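Protein disulfide isomerase (Pseudomonas aeruginosa, PDB 4N30) is a DsbA-type thioredoxin-fold oxidoreductase, DsbA2, that probably takes part in forming or rearranging disulfide bonds in other proteins. Local coordinates at residues A[168-171]-A[172-176]. Residues are numbered along the deposited sequence; the frame is centred on the assembly and turned at random.
Sequences IKLD and IDIAR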
# COMPACT_ATOMS: atom_id res chain seq x y z
N ILE A 168 -10.04 3.52 3.63
CA ILE A 168 -9.23 4.35 2.72
C ILE A 168 -9.09 5.77 3.24
O ILE A 168 -7.98 6.34 3.30
CB ILE A 168 -9.82 4.31 1.35
CG1 ILE A 168 -9.69 2.85 0.84
CG2 ILE A 168 -9.06 5.28 0.42
CD1 ILE A 168 -10.63 2.63 -0.31
N LYS A 169 -10.22 6.38 3.60
CA LYS A 169 -10.25 7.72 4.15
C LYS A 169 -9.42 7.84 5.39
O LYS A 169 -8.74 8.88 5.57
CB LYS A 169 -11.70 8.16 4.41
CG LYS A 169 -12.48 8.43 3.13
CD LYS A 169 -13.95 8.79 3.40
CE LYS A 169 -14.66 9.35 2.19
NZ LYS A 169 -16.14 9.11 2.35
N LEU A 170 -9.41 6.85 6.26
CA LEU A 170 -8.63 6.86 7.48
C LEU A 170 -7.15 6.90 7.15
O LEU A 170 -6.36 7.64 7.79
CB LEU A 170 -8.91 5.62 8.36
CG LEU A 170 -8.21 5.63 9.72
CD1 LEU A 170 -8.63 6.90 10.49
CD2 LEU A 170 -8.59 4.38 10.50
N ASP A 171 -6.69 6.05 6.21
CA ASP A 171 -5.26 6.12 5.80
C ASP A 171 -4.92 7.51 5.28
O ASP A 171 -3.86 8.04 5.67
CB ASP A 171 -4.96 5.13 4.69
CG ASP A 171 -4.78 3.72 5.14
OD1 ASP A 171 -4.63 3.47 6.40
OD2 ASP A 171 -4.62 2.82 4.25
N ILE A 172 -5.80 8.12 4.50
CA ILE A 172 -5.53 9.44 3.94
C ILE A 172 -5.46 10.51 5.05
O ILE A 172 -4.52 11.35 5.15
CB ILE A 172 -6.64 9.84 2.96
CG1 ILE A 172 -6.56 8.94 1.73
CG2 ILE A 172 -6.45 11.33 2.52
CD1 ILE A 172 -7.88 9.09 0.94
N ASP A 173 -6.35 10.38 6.02
CA ASP A 173 -6.42 11.32 7.18
C ASP A 173 -5.19 11.16 8.02
O ASP A 173 -4.58 12.20 8.45
CB ASP A 173 -7.67 11.04 8.06
CG ASP A 173 -8.96 11.45 7.39
OD1 ASP A 173 -8.97 12.08 6.32
OD2 ASP A 173 -9.94 10.99 8.03
N ILE A 174 -4.71 9.94 8.27
CA ILE A 174 -3.48 9.71 9.00
C ILE A 174 -2.31 10.30 8.26
O ILE A 174 -1.43 11.00 8.85
CB ILE A 174 -3.25 8.26 9.36
CG1 ILE A 174 -4.31 7.81 10.36
CG2 ILE A 174 -1.84 7.99 9.86
CD1 ILE A 174 -4.36 6.32 10.49
N ALA A 175 -2.24 10.04 6.94
CA ALA A 175 -1.20 10.65 6.13
C ALA A 175 -1.15 12.13 6.29
O ALA A 175 -0.06 12.70 6.49
CB ALA A 175 -1.31 10.20 4.68
N ARG A 176 -2.29 12.80 6.18
CA ARG A 176 -2.33 14.25 6.25
C ARG A 176 -1.96 14.71 7.64
O ARG A 176 -1.22 15.73 7.74
CB ARG A 176 -3.70 14.78 5.77
CG ARG A 176 -3.86 14.53 4.24
CD ARG A 176 -4.99 15.35 3.60
NE ARG A 176 -6.24 14.86 4.17
CZ ARG A 176 -7.37 14.57 3.51
NH1 ARG A 176 -7.46 14.74 2.15
NH2 ARG A 176 -8.39 14.10 4.24
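Ile172 lies one turn on from Ile168 in the helix 162-177, and the two join through side chain as well as backbone. From CB, which stands 3.5 Å from Lys169 O, the side chain of Ile172 divides. CG1 sits beside its own backbone N (chi1 -68°), which sends this branch back toward the preceding turn, 3.4 Å from Ile168 O. CD1 carries on past the same carbonyl oxygen and meets Ile168 CG2 at 4.0 Å. The other branch, CG2, points forward and lies 3.5 Å above the guanidinium plane of Arg176, over its centre. That flat group is held from a second direction by the salt bridge of Arg176 NH2 to Asp173 OD1, at 3.0 Å, although the hydrogen bond within it is weak and bent.

Two residues on, Ile174 repeats the backward-leaning arrangement against Leu170: its CD1 passes Leu170 O and reaches Leu170 CG. The i to i+4 bonds of a regular alpha-helix link the same turns, from Ile172 N to Ile168 O through to Ala175 N to Asp171 O at 2.9 Å.

Asp171 sends its carboxylate off the helix to the strand 86-92, where OD2 accepts a hydrogen bond from His92 N and OD1 forms a salt bridge with Arg91. Ile168 packs on the helix 99-131, Ile172 on Leu93 and Pro94, and Ala175 on Tyr61 of the strand 56-62, so the helix packs on both the helix 99-131 and the strands of this DsbA-like thioredoxin fold. The chemistry is divided accordingly: apolar contacts and the carboxylate of Asp171, gripped at both oxygens, tie the helix to its neighbours, while on the exposed side the Asp173-Arg176 ion pair, with a methyl of Ile172 over the guanidinium face, joins successive turns, its charges probably moderated by solvent.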